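Local atomic coordinates of 3-oxo-tetronate kinase (Salmonella typhimurium, PDB entry 3DQQ), a protein that probably catalyses the ATP-dependent phosphorylation of 3-oxo-tetronate to 3-oxo-tetronate 4-phosphate, as a member of the four-carbon acid sugar kinase family. Residues A67-L72 with D101-A106; Q79-Y84 with M228-Q233; A297-V302 with A347-G352; E289-Y294 with F342-A347. One frame throughout, in Å; residues are numbered along the deposited sequence.

Contact 1 of 4, residues A67-L72 with D101-A106; sequences AALVWL and DALMVA
Ala106 N donates to Ala102 O at 2.9 Å, an ordinary helical bond that closes the last turn of helix 96-106, on which Ala106 CB faces Leu69. The carbonyl oxygen of Ala106 also accepts from the amine of Lys73, which sits on the partner helix just past 67-72. The contact is helix-helix packing in a layered alpha/beta fold. Helices 58-74 and 96-106 lie on the same face of strand 79-83, in the sugar-binding N-terminal domain.

The interface is small and apolar. Leu69 carries it. Its CG stands anti to the backbone N (chi1 180°), which sends the side chain straight across the gap. One methyl then serves both partners. Leu69 CD2 lies 3.5 Å from Ala106 CB. The other methyl of Leu69 turns down to Val80 of strand 79-83, so the residue is shared between the neighbouring helix and the strand below.

Leu103 comes from the other helix. Its CB does not aim directly at Leu69. With CG beside the backbone N (chi1 -64°), the CD2 branch still reaches that leucine. Leu103 also packs on Phe82 and Ile8, and so sits deeper than Ala106. Asp101, on a different side of helix 96-106, forms a salt bridge with Arg195 and a hydrogen bond with the Tyr196 hydroxyl.

The nearest CA atoms across the contact are those of Leu69 and Leu103, 7.8 Å apart. The two leucines meet methyl to methyl, Leu69 CD2 to Leu103 CD2 at 4.1 Å.

Contact 2 of 4, residues Q79-Y84 with M228-Q233; sequences QVYFKY and MGLARQ
Within 228-233, Leu230 is the residue that reaches strand 79-83. It meets Gln79 and Tyr81, two residues apart on the strand and on the same face of it. One methyl does most of the touching. Leu230 CD1 lies 3.5 Å from Gln79 OE1 and 3.9 Å from Tyr81 CE1. The leucine CB already points at the strand, and chi1 (-67°) together with an extended chi2 (159°) brings CD1 and CD2 to it.

Gln79 offers a polar atom to an apolar group, so the meeting is van der Waals contact. The second methyl takes part too, with Leu230 CD2 3.9 Å from Gln79 OE1. The side chain of Gln79 is extended beyond CG. Its amide nitrogen donates to the carbonyl oxygens of Ala217 and Leu214. These bonds probably hold the rotation of the amide, with OE1 toward the leucine.

Tyr81 presents its ring edge. Leu230 CD1 lies in the plane of the ring, beside CE1 and also 4.0 Å from Tyr81 CD1, and not over a face. The phenol oxygen is hydrogen-bonded to Gly223 O, close to the start of helix 224-235, and has a weak second bond with Ala227 N. The tyrosine is thus fixed at its far end by the chain leading into the helix that it packs against.

Gln79 CA and Leu230 CA are 10.4 Å apart, about the spacing of a helix layered on a sheet, and side chains bridge the gap. A helix lying on a central parallel strand, with helices 58-74 and 96-106 on the other face, is typical of a three-layer alpha/beta/alpha fold.

Contact 3 of 4, residues A297-V302 with A347-G352; sequences ALAQWV and ARLAEG
Leu349 has its CG beside the backbone N and anti to the carbonyl carbon (chi1 -72°). Its CB does not aim at the partner helix, so the torsions make the reach and carry CD2 there. Val302 CB faces the leucine directly from the backbone, and chi1 (170°) sets its two methyls about Leu349 CD2. That methyl comes within 3.8 Å of Val302 CB, 3.9 Å of Val302 CG1 and 4.2 Å of Val302 CG2. The two side chains meet at about a right angle.

The same methyl also rests on Ala299, 4.0 Å from Ala299 CA. With such a small side chain at this point, the backbones approach closely. Ala299 CA is 5.7 Å from Leu349 CA. The segments 297-302 and 347-351 run in broadly the same direction, with a crossing angle of -39° and axes 9.4 Å apart. This is helix-helix packing within an alpha/beta layer over strand 253-257, in the nucleotide-binding C-terminal domain. Val302 and Leu349 both continue down onto Val254 of that strand, so this end of the interface is buried. Thr364, which probably binds ATP, has its side chain about 10 Å from that of Leu349.

Nearer the surface, Arg348 contributes only its first side-chain carbon. Arg348 CB lies 4.0 Å from Ala299 CB. From CG to NE the arginine chain is extended, and its guanidinium makes a long, weak ion pair with Glu296.

Contact 4 of 4, residues E289-Y294 with F342-A347; sequences ETREAY and FSLLAA
Leu344 lays one methyl on the backbone and CB of Arg291. Leu344 CD1 is 3.9 Å from Arg291 CB. This is packing between two helices of the nucleotide-binding C-terminal domain, 288-304 and 336-351, near the protein surface.

The leucine supplies most of the buried area. Its CB points at the other helix, and CD1 is the branch that arrives, at the peptide between Arg291 and Glu292. These two consecutive residues are its partners. Neither meets the leucine through its charged group. Arg291 uses CB. Glu292 starts out away from the partner helix, yet its CG passes 4.2 Å from Leu344 CD1. The nearest CA atoms here are those of Glu292 and Leu344, 7.0 Å apart, a wider approach than that of Ala299 and Leu349 further along the same helices.

The next shell places these groups. Arg291 also packs on Ala340, one turn before Leu344 on the same partner helix. Its chain bends at chi3 (-117°), and NE makes a weak hydrogen bond to the carbonyl oxygen of Cys285, in the loop ahead of helix 288-304. With this bend the guanidinium lies away from the leucine methyl. Leu344 touches Ala295 as well, one turn further along from Arg291. Behind the leucine, the carbonyl oxygen of Ser343 bonds with the hydroxyl of Ser371, linking helix 336-351 to helix 362-371.

The leucine methyl ends beside the peptide link joining the two charged residues: Leu344 CD1 is 4.0 Å from Arg291 O and 4.1 Å from Glu292 N.

Contacts 1 and 2 belong to the sugar-binding domain, contacts 3 and 4 to the nucleotide-binding domain, with centres about 40 Å apart between the two groups. Contacts 1 and 2 are both buried and meet at strand 79-83. Contact 1 packs helices above one face; contact 2 packs a helix against the other. Contacts 3 and 4 join the same two helices, 288-304 and 336-351, and their centres are about 9 Å apart. Leu345, in 342-347, packs on Leu298 and Ala299 of 297-302. Contact 3 is the buried end, where aliphatic groups meet. Contact 4 lies at the surface, where a leucine meets the inner parts of charged residues. Contact 2 alone sets a side-chain polar atom against a methyl.

Contact 1 of 4, residues A67-L72 with D101-A106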
loop_
_atom_site.group_PDB
_atom_site.type_symbol
_atom_site.label_atom_id
_atom_site.label_comp_id
_atom_site.label_asym_id
_atom_site.label_seq_id
_atom_site.Cartn_x
_atom_site.Cartn_y
_atom_site.Cartn_z
ATOM N N ALA A 67 17.051 16.666 26.009
ATOM C CA ALA A 67 15.975 17.320 26.760
ATOM C C ALA A 67 15.259 16.252 27.617
ATOM O O ALA A 67 15.018 16.455 28.821
ATOM C CB ALA A 67 15.023 17.999 25.840
ATOM N N ALA A 68 14.990 15.090 27.022
ATOM C CA ALA A 68 14.348 13.999 27.748
ATOM C C ALA A 68 15.215 13.603 28.929
ATOM O O ALA A 68 14.712 13.416 30.026
ATOM C CB ALA A 68 14.108 12.805 26.844
ATOM N N LEU A 69 16.524 13.509 28.707
ATOM C CA LEU A 69 17.447 13.086 29.764
ATOM C C LEU A 69 17.507 14.107 30.895
ATOM O O LEU A 69 17.546 13.715 32.062
ATOM C CB LEU A 69 18.827 12.841 29.194
ATOM C CG LEU A 69 19.885 12.397 30.187
ATOM C CD1 LEU A 69 19.578 11.020 30.723
ATOM C CD2 LEU A 69 21.285 12.402 29.541
ATOM N N VAL A 70 17.480 15.412 30.572
ATOM C CA VAL A 70 17.492 16.449 31.597
ATOM C C VAL A 70 16.296 16.273 32.479
ATOM O O VAL A 70 16.392 16.381 33.685
ATOM C CB VAL A 70 17.501 17.897 31.042
ATOM C CG1 VAL A 70 17.067 18.923 32.171
ATOM C CG2 VAL A 70 18.895 18.281 30.486
ATOM N N TRP A 71 15.166 15.962 31.896
ATOM C CA TRP A 71 14.006 15.734 32.716
ATOM C C TRP A 71 14.111 14.479 33.590
ATOM O O TRP A 71 13.797 14.525 34.761
ATOM C CB TRP A 71 12.785 15.640 31.840
ATOM C CG TRP A 71 11.505 15.518 32.591
ATOM C CD1 TRP A 71 10.729 16.517 33.030
ATOM C CD2 TRP A 71 10.856 14.303 32.964
ATOM N NE1 TRP A 71 9.610 16.013 33.655
ATOM C CE2 TRP A 71 9.685 14.647 33.641
ATOM C CE3 TRP A 71 11.172 12.956 32.816
ATOM C CZ2 TRP A 71 8.817 13.698 34.146
ATOM C CZ3 TRP A 71 10.299 12.008 33.317
ATOM C CH2 TRP A 71 9.146 12.380 33.966
ATOM N N LEU A 72 14.516 13.361 33.014
ATOM C CA LEU A 72 14.647 12.127 33.764
ATOM C C LEU A 72 15.611 12.323 34.928
ATOM O O LEU A 72 15.361 11.853 36.026
ATOM C CB LEU A 72 15.166 11.006 32.874
ATOM C CG LEU A 72 14.202 10.416 31.855
ATOM C CD1 LEU A 72 14.930 9.419 30.897
ATOM C CD2 LEU A 72 13.048 9.787 32.614
ATOM N N ASP A 101 26.060 8.258 21.596
ATOM C CA ASP A 101 27.235 8.990 22.005
ATOM C C ASP A 101 26.877 10.232 22.795
ATOM O O ASP A 101 27.624 10.640 23.719
ATOM C CB ASP A 101 28.090 9.401 20.824
ATOM C CG ASP A 101 28.739 8.210 20.086
ATOM O OD1 ASP A 101 29.224 7.238 20.733
ATOM O OD2 ASP A 101 28.746 8.274 18.821
ATOM N N ALA A 102 25.758 10.857 22.477
ATOM C CA ALA A 102 25.413 12.079 23.184
ATOM C C ALA A 102 25.019 11.712 24.609
ATOM O O ALA A 102 25.459 12.358 25.557
ATOM C CB ALA A 102 24.329 12.826 22.498
ATOM N N LEU A 103 24.212 10.669 24.772
ATOM C CA LEU A 103 23.736 10.282 26.103
ATOM C C LEU A 103 24.944 9.873 26.930
ATOM O O LEU A 103 25.038 10.224 28.106
ATOM C CB LEU A 103 22.693 9.135 26.038
ATOM C CG LEU A 103 21.329 9.380 25.324
ATOM C CD1 LEU A 103 20.499 8.081 25.115
ATOM C CD2 LEU A 103 20.491 10.402 26.064
ATOM N N MET A 104 25.882 9.164 26.328
ATOM C CA MET A 104 27.048 8.719 27.069
ATOM C C MET A 104 27.792 9.918 27.597
ATOM O O MET A 104 28.196 9.961 28.761
ATOM C CB MET A 104 27.962 7.835 26.205
ATOM C CG MET A 104 27.343 6.471 25.742
ATOM S SD MET A 104 28.486 5.574 24.619
ATOM C CE MET A 104 29.663 5.163 25.925
ATOM N N VAL A 105 27.954 10.935 26.769
ATOM C CA VAL A 105 28.682 12.112 27.225
ATOM C C VAL A 105 27.899 12.822 28.324
ATOM O O VAL A 105 28.483 13.215 29.291
ATOM C CB VAL A 105 28.995 13.109 26.081
ATOM C CG1 VAL A 105 29.397 14.476 26.673
ATOM C CG2 VAL A 105 30.046 12.569 25.153
ATOM N N ALA A 106 26.589 13.015 28.181
ATOM C CA ALA A 106 25.781 13.665 29.238
ATOM C C ALA A 106 25.798 12.866 30.537
ATOM O O ALA A 106 25.698 13.451 31.584
ATOM C CB ALA A 106 24.404 13.886 28.811
#

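Contact 2 of 4, residues Q79-Y84 with M228-Q233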
loop_
_atom_site.group_PDB
_atom_site.type_symbol
_atom_site.label_atom_id
_atom_site.label_comp_id
_atom_site.label_asym_id
_atom_site.label_seq_id
_atom_site.Cartn_x
_atom_site.Cartn_y
_atom_site.Cartn_z
ATOM N N GLN A 79 18.372 4.531 36.102
ATOM C CA GLN A 79 18.943 3.953 34.898
ATOM C C GLN A 79 18.289 4.501 33.652
ATOM O O GLN A 79 17.114 4.639 33.624
ATOM C CB GLN A 79 18.719 2.467 34.918
ATOM C CG GLN A 79 19.093 1.739 33.621
ATOM C CD GLN A 79 19.152 0.240 33.846
ATOM O OE1 GLN A 79 18.137 -0.428 33.855
ATOM N NE2 GLN A 79 20.346 -0.281 34.098
ATOM N N VAL A 80 19.045 4.753 32.588
ATOM C CA VAL A 80 18.471 5.309 31.395
ATOM C C VAL A 80 18.586 4.263 30.330
ATOM O O VAL A 80 19.598 3.570 30.223
ATOM C CB VAL A 80 19.194 6.579 30.968
ATOM C CG1 VAL A 80 18.678 7.080 29.606
ATOM C CG2 VAL A 80 19.102 7.673 32.056
ATOM N N TYR A 81 17.563 4.182 29.496
ATOM C CA TYR A 81 17.452 3.140 28.500
ATOM C C TYR A 81 17.053 3.748 27.207
ATOM O O TYR A 81 15.956 4.277 27.085
ATOM C CB TYR A 81 16.338 2.222 28.910
ATOM C CG TYR A 81 16.258 0.959 28.123
ATOM C CD1 TYR A 81 16.476 -0.251 28.743
ATOM C CD2 TYR A 81 15.914 0.955 26.780
ATOM C CE1 TYR A 81 16.377 -1.431 28.064
ATOM C CE2 TYR A 81 15.828 -0.223 26.077
ATOM C CZ TYR A 81 16.061 -1.420 26.733
ATOM O OH TYR A 81 15.986 -2.636 26.096
ATOM N N PHE A 82 17.924 3.654 26.223
ATOM C CA PHE A 82 17.655 4.203 24.920
ATOM C C PHE A 82 17.033 3.102 24.110
ATOM O O PHE A 82 17.655 2.097 23.850
ATOM C CB PHE A 82 18.962 4.681 24.309
ATOM C CG PHE A 82 18.845 5.161 22.909
ATOM C CD1 PHE A 82 17.690 5.770 22.448
ATOM C CD2 PHE A 82 19.922 5.046 22.049
ATOM C CE1 PHE A 82 17.595 6.230 21.117
ATOM C CE2 PHE A 82 19.849 5.517 20.735
ATOM C CZ PHE A 82 18.675 6.123 20.271
ATOM N N LYS A 83 15.785 3.297 23.734
ATOM C CA LYS A 83 14.990 2.293 23.055
ATOM C C LYS A 83 14.888 2.656 21.597
ATOM O O LYS A 83 14.439 3.752 21.254
ATOM C CB LYS A 83 13.613 2.256 23.682
ATOM C CG LYS A 83 12.508 1.653 22.827
ATOM C CD LYS A 83 12.764 0.188 22.541
ATOM C CE LYS A 83 11.557 -0.495 21.863
ATOM N NZ LYS A 83 11.555 -0.247 20.491
ATOM N N TYR A 84 15.363 1.772 20.739
ATOM C CA TYR A 84 15.247 1.965 19.321
ATOM C C TYR A 84 14.651 0.685 18.793
ATOM O O TYR A 84 14.268 -0.231 19.529
ATOM C CB TYR A 84 16.605 2.272 18.636
ATOM C CG TYR A 84 17.768 1.487 19.185
ATOM C CD1 TYR A 84 17.900 0.155 18.957
ATOM C CD2 TYR A 84 18.721 2.094 19.947
ATOM C CE1 TYR A 84 18.956 -0.555 19.496
ATOM C CE2 TYR A 84 19.780 1.386 20.485
ATOM C CZ TYR A 84 19.895 0.068 20.268
ATOM O OH TYR A 84 20.959 -0.629 20.838
ATOM N N MET A 228 12.640 -6.325 29.203
ATOM C CA MET A 228 12.001 -7.467 29.842
ATOM C C MET A 228 12.947 -8.090 30.860
ATOM O O MET A 228 12.570 -8.394 31.974
ATOM C CB MET A 228 11.567 -8.486 28.784
ATOM C CG MET A 228 10.947 -9.729 29.389
ATOM S SD MET A 228 11.198 -11.177 28.318
ATOM C CE MET A 228 10.402 -10.688 26.745
ATOM N N GLY A 229 14.200 -8.244 30.477
ATOM C CA GLY A 229 15.191 -8.854 31.357
ATOM C C GLY A 229 15.473 -8.010 32.565
ATOM O O GLY A 229 15.659 -8.549 33.647
ATOM N N LEU A 230 15.523 -6.687 32.397
ATOM C CA LEU A 230 15.732 -5.804 33.515
ATOM C C LEU A 230 14.524 -5.827 34.407
ATOM O O LEU A 230 14.682 -5.857 35.611
ATOM C CB LEU A 230 16.058 -4.390 33.073
ATOM C CG LEU A 230 17.404 -4.248 32.369
ATOM C CD1 LEU A 230 17.407 -2.979 31.537
ATOM C CD2 LEU A 230 18.599 -4.307 33.340
ATOM N N ALA A 231 13.329 -5.892 33.848
ATOM C CA ALA A 231 12.121 -5.899 34.674
ATOM C C ALA A 231 12.103 -7.102 35.577
ATOM O O ALA A 231 11.784 -6.985 36.739
ATOM C CB ALA A 231 10.882 -5.880 33.846
ATOM N N ARG A 232 12.497 -8.258 35.070
ATOM C CA ARG A 232 12.470 -9.464 35.880
ATOM C C ARG A 232 13.487 -9.489 36.984
ATOM O O ARG A 232 13.330 -10.262 37.931
ATOM C CB ARG A 232 12.671 -10.687 35.020
ATOM C CG ARG A 232 11.590 -10.836 33.978
ATOM C CD ARG A 232 11.584 -12.152 33.318
ATOM N NE ARG A 232 10.477 -12.152 32.395
ATOM C CZ ARG A 232 10.316 -12.998 31.393
ATOM N NH1 ARG A 232 11.172 -13.980 31.183
ATOM N NH2 ARG A 232 9.266 -12.860 30.601
ATOM N N GLN A 233 14.536 -8.676 36.891
ATOM C CA GLN A 233 15.392 -8.497 38.045
ATOM C C GLN A 233 14.648 -7.819 39.154
ATOM O O GLN A 233 14.890 -8.123 40.301
ATOM C CB GLN A 233 16.600 -7.656 37.730
ATOM C CG GLN A 233 17.711 -8.463 37.212
ATOM C CD GLN A 233 18.140 -9.525 38.172
ATOM O OE1 GLN A 233 18.497 -9.237 39.320
ATOM N NE2 GLN A 233 18.122 -10.775 37.713
#

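Contact 3 of 4, residues A297-V302 with A347-G352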
loop_
_atom_site.group_PDB
_atom_site.type_symbol
_atom_site.label_atom_id
_atom_site.label_comp_id
_atom_site.label_asym_id
_atom_site.label_seq_id
_atom_site.Cartn_x
_atom_site.Cartn_y
_atom_site.Cartn_z
ATOM N N ALA A 297 -23.199 15.112 13.994
ATOM C CA ALA A 297 -24.242 14.151 13.664
ATOM C C ALA A 297 -23.750 12.791 14.090
ATOM O O ALA A 297 -24.505 12.039 14.699
ATOM C CB ALA A 297 -24.543 14.158 12.215
ATOM N N LEU A 298 -22.477 12.484 13.794
ATOM C CA LEU A 298 -21.953 11.159 14.071
ATOM C C LEU A 298 -21.810 10.942 15.574
ATOM O O LEU A 298 -21.902 9.813 16.029
ATOM C CB LEU A 298 -20.609 10.891 13.360
ATOM C CG LEU A 298 -20.606 10.674 11.834
ATOM C CD1 LEU A 298 -19.163 10.574 11.344
ATOM C CD2 LEU A 298 -21.442 9.473 11.357
ATOM N N ALA A 299 -21.579 12.000 16.345
ATOM C CA ALA A 299 -21.401 11.828 17.784
ATOM C C ALA A 299 -22.778 11.531 18.379
ATOM O O ALA A 299 -22.963 10.560 19.136
ATOM C CB ALA A 299 -20.758 13.037 18.422
ATOM N N GLN A 300 -23.758 12.341 17.986
ATOM C CA GLN A 300 -25.140 12.130 18.392
ATOM C C GLN A 300 -25.574 10.748 17.983
ATOM O O GLN A 300 -26.266 10.085 18.712
ATOM C CB GLN A 300 -26.052 13.202 17.791
ATOM C CG GLN A 300 -25.806 14.624 18.365
ATOM C CD GLN A 300 -25.978 14.686 19.910
ATOM O OE1 GLN A 300 -25.003 14.819 20.670
ATOM N NE2 GLN A 300 -27.217 14.547 20.369
ATOM N N TRP A 301 -25.116 10.277 16.843
ATOM C CA TRP A 301 -25.471 8.934 16.448
ATOM C C TRP A 301 -24.884 7.908 17.418
ATOM O O TRP A 301 -25.598 7.014 17.871
ATOM C CB TRP A 301 -25.001 8.631 15.041
ATOM C CG TRP A 301 -25.337 7.245 14.633
ATOM C CD1 TRP A 301 -26.510 6.817 14.144
ATOM C CD2 TRP A 301 -24.487 6.094 14.694
ATOM N NE1 TRP A 301 -26.470 5.477 13.884
ATOM C CE2 TRP A 301 -25.232 5.004 14.204
ATOM C CE3 TRP A 301 -23.170 5.881 15.109
ATOM C CZ2 TRP A 301 -24.713 3.725 14.113
ATOM C CZ3 TRP A 301 -22.652 4.609 15.016
ATOM C CH2 TRP A 301 -23.430 3.541 14.521
ATOM N N VAL A 302 -23.595 8.034 17.722
ATOM C CA VAL A 302 -22.957 7.075 18.592
ATOM C C VAL A 302 -23.661 7.100 19.951
ATOM O O VAL A 302 -24.051 6.067 20.488
ATOM C CB VAL A 302 -21.447 7.350 18.795
ATOM C CG1 VAL A 302 -20.927 6.456 19.892
ATOM C CG2 VAL A 302 -20.646 7.133 17.508
ATOM N N ALA A 347 -13.306 14.617 20.283
ATOM C CA ALA A 347 -13.592 15.630 21.324
ATOM C C ALA A 347 -15.064 15.562 21.733
ATOM O O ALA A 347 -15.377 15.452 22.914
ATOM C CB ALA A 347 -13.213 17.038 20.872
ATOM N N ARG A 348 -15.964 15.557 20.764
ATOM C CA ARG A 348 -17.394 15.543 21.088
ATOM C C ARG A 348 -17.861 14.293 21.815
ATOM O O ARG A 348 -18.676 14.379 22.723
ATOM C CB ARG A 348 -18.233 15.768 19.829
ATOM C CG ARG A 348 -18.106 17.203 19.327
ATOM C CD ARG A 348 -18.717 17.345 17.983
ATOM N NE ARG A 348 -19.156 18.716 17.691
ATOM C CZ ARG A 348 -20.183 19.348 18.286
ATOM N NH1 ARG A 348 -20.921 18.758 19.243
ATOM N NH2 ARG A 348 -20.489 20.584 17.910
ATOM N N LEU A 349 -17.324 13.140 21.432
ATOM C CA LEU A 349 -17.637 11.888 22.111
ATOM C C LEU A 349 -17.208 11.971 23.580
ATOM O O LEU A 349 -17.980 11.618 24.493
ATOM C CB LEU A 349 -16.983 10.706 21.382
ATOM C CG LEU A 349 -17.638 10.355 20.043
ATOM C CD1 LEU A 349 -16.823 9.352 19.251
ATOM C CD2 LEU A 349 -19.042 9.817 20.306
ATOM N N ALA A 350 -16.007 12.489 23.805
ATOM C CA ALA A 350 -15.552 12.740 25.176
ATOM C C ALA A 350 -16.500 13.668 25.907
ATOM O O ALA A 350 -16.949 13.293 26.975
ATOM C CB ALA A 350 -14.109 13.286 25.241
ATOM N N GLU A 351 -16.825 14.847 25.340
ATOM C CA GLU A 351 -17.796 15.793 25.979
ATOM C C GLU A 351 -19.128 15.114 26.283
ATOM O O GLU A 351 -19.750 15.431 27.240
ATOM C CB GLU A 351 -18.084 17.068 25.145
ATOM C CG GLU A 351 -16.842 18.022 24.776
ATOM C CD GLU A 351 -16.983 18.732 23.335
ATOM O OE1 GLU A 351 -18.088 19.316 23.034
ATOM O OE2 GLU A 351 -16.004 18.679 22.493
ATOM N N GLY A 352 -19.546 14.162 25.472
ATOM C CA GLY A 352 -20.819 13.497 25.688
ATOM C C GLY A 352 -20.719 12.274 26.553
ATOM O O GLY A 352 -21.653 11.494 26.643
#

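Contact 4 of 4, residues E289-Y294 with F342-A347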
loop_
_atom_site.group_PDB
_atom_site.type_symbol
_atom_site.label_atom_id
_atom_site.label_comp_id
_atom_site.label_asym_id
_atom_site.label_seq_id
_atom_site.Cartn_x
_atom_site.Cartn_y
_atom_site.Cartn_z
ATOM N N GLU A 289 -17.166 23.350 7.575
ATOM C CA GLU A 289 -18.504 23.525 8.092
ATOM C C GLU A 289 -19.142 22.175 7.969
ATOM O O GLU A 289 -19.846 21.716 8.869
ATOM C CB GLU A 289 -19.323 24.562 7.300
ATOM C CG GLU A 289 -18.781 25.990 7.275
ATOM C CD GLU A 289 -17.391 26.126 6.556
ATOM O OE1 GLU A 289 -16.863 25.158 5.888
ATOM O OE2 GLU A 289 -16.811 27.239 6.691
ATOM N N THR A 290 -18.874 21.513 6.864
ATOM C CA THR A 290 -19.459 20.213 6.700
ATOM C C THR A 290 -18.831 19.276 7.701
ATOM O O THR A 290 -19.533 18.586 8.409
ATOM C CB THR A 290 -19.371 19.720 5.268
ATOM O OG1 THR A 290 -19.819 20.771 4.431
ATOM C CG2 THR A 290 -20.308 18.557 5.066
ATOM N N ARG A 291 -17.527 19.300 7.838
ATOM C CA ARG A 291 -16.921 18.449 8.875
ATOM C C ARG A 291 -17.505 18.674 10.267
ATOM O O ARG A 291 -17.793 17.737 10.991
ATOM C CB ARG A 291 -15.423 18.674 8.960
ATOM C CG ARG A 291 -14.646 17.738 8.180
ATOM C CD ARG A 291 -13.173 17.880 8.501
ATOM N NE ARG A 291 -12.541 18.293 7.268
ATOM C CZ ARG A 291 -12.072 19.498 7.022
ATOM N NH1 ARG A 291 -12.070 20.439 7.949
ATOM N NH2 ARG A 291 -11.565 19.745 5.836
ATOM N N GLU A 292 -17.645 19.932 10.640
ATOM C CA GLU A 292 -18.126 20.263 11.946
ATOM C C GLU A 292 -19.509 19.695 12.180
ATOM O O GLU A 292 -19.749 19.017 13.174
ATOM C CB GLU A 292 -18.081 21.761 12.135
ATOM C CG GLU A 292 -16.728 22.238 12.759
ATOM C CD GLU A 292 -16.314 23.684 12.331
ATOM O OE1 GLU A 292 -17.163 24.636 12.450
ATOM O OE2 GLU A 292 -15.139 23.850 11.866
ATOM N N ALA A 293 -20.412 19.915 11.236
ATOM C CA ALA A 293 -21.757 19.376 11.367
ATOM C C ALA A 293 -21.758 17.836 11.358
ATOM O O ALA A 293 -22.468 17.221 12.164
ATOM C CB ALA A 293 -22.629 19.931 10.313
ATOM N N TYR A 294 -20.926 17.222 10.510
ATOM C CA TYR A 294 -20.900 15.754 10.370
ATOM C C TYR A 294 -20.382 15.098 11.656
ATOM O O TYR A 294 -20.913 14.088 12.117
ATOM C CB TYR A 294 -20.066 15.334 9.132
ATOM C CG TYR A 294 -20.178 13.880 8.642
ATOM C CD1 TYR A 294 -21.357 13.165 8.726
ATOM C CD2 TYR A 294 -19.094 13.241 8.067
ATOM C CE1 TYR A 294 -21.451 11.851 8.258
ATOM C CE2 TYR A 294 -19.179 11.926 7.599
ATOM C CZ TYR A 294 -20.369 11.245 7.700
ATOM O OH TYR A 294 -20.478 9.951 7.235
ATOM N N PHE A 342 -12.241 12.810 12.388
ATOM C CA PHE A 342 -12.012 12.029 13.604
ATOM C C PHE A 342 -11.568 12.897 14.780
ATOM O O PHE A 342 -11.919 12.668 15.953
ATOM C CB PHE A 342 -10.968 10.941 13.362
ATOM C CG PHE A 342 -11.536 9.681 12.797
ATOM C CD1 PHE A 342 -12.536 9.004 13.453
ATOM C CD2 PHE A 342 -11.073 9.162 11.612
ATOM C CE1 PHE A 342 -13.068 7.825 12.931
ATOM C CE2 PHE A 342 -11.609 7.972 11.089
ATOM C CZ PHE A 342 -12.609 7.315 11.762
ATOM N N SER A 343 -10.789 13.908 14.454
ATOM C CA SER A 343 -10.357 14.855 15.454
ATOM C C SER A 343 -11.532 15.518 16.175
ATOM O O SER A 343 -11.605 15.467 17.398
ATOM C CB SER A 343 -9.505 15.916 14.802
ATOM O OG SER A 343 -9.091 16.780 15.795
ATOM N N LEU A 344 -12.430 16.136 15.410
ATOM C CA LEU A 344 -13.609 16.752 15.964
ATOM C C LEU A 344 -14.548 15.751 16.662
ATOM O O LEU A 344 -15.227 16.074 17.655
ATOM C CB LEU A 344 -14.396 17.420 14.862
ATOM C CG LEU A 344 -13.738 18.587 14.150
ATOM C CD1 LEU A 344 -14.359 18.757 12.747
ATOM C CD2 LEU A 344 -13.872 19.842 15.010
ATOM N N LEU A 345 -14.599 14.546 16.120
ATOM C CA LEU A 345 -15.549 13.545 16.564
ATOM C C LEU A 345 -15.144 13.082 17.970
ATOM O O LEU A 345 -15.994 12.971 18.880
ATOM C CB LEU A 345 -15.568 12.388 15.566
ATOM C CG LEU A 345 -16.438 11.190 15.876
ATOM C CD1 LEU A 345 -17.810 11.625 16.310
ATOM C CD2 LEU A 345 -16.511 10.283 14.660
ATOM N N ALA A 346 -13.836 12.874 18.154
ATOM C CA ALA A 346 -13.309 12.363 19.417
ATOM C C ALA A 346 -13.595 13.343 20.516
ATOM O O ALA A 346 -14.088 12.966 21.560
ATOM C CB ALA A 346 -11.806 12.090 19.321
ATOM N N ALA A 347 -13.306 14.617 20.283
ATOM C CA ALA A 347 -13.592 15.630 21.324
ATOM C C ALA A 347 -15.064 15.562 21.733
ATOM O O ALA A 347 -15.377 15.452 22.914
ATOM C CB ALA A 347 -13.213 17.038 20.872
#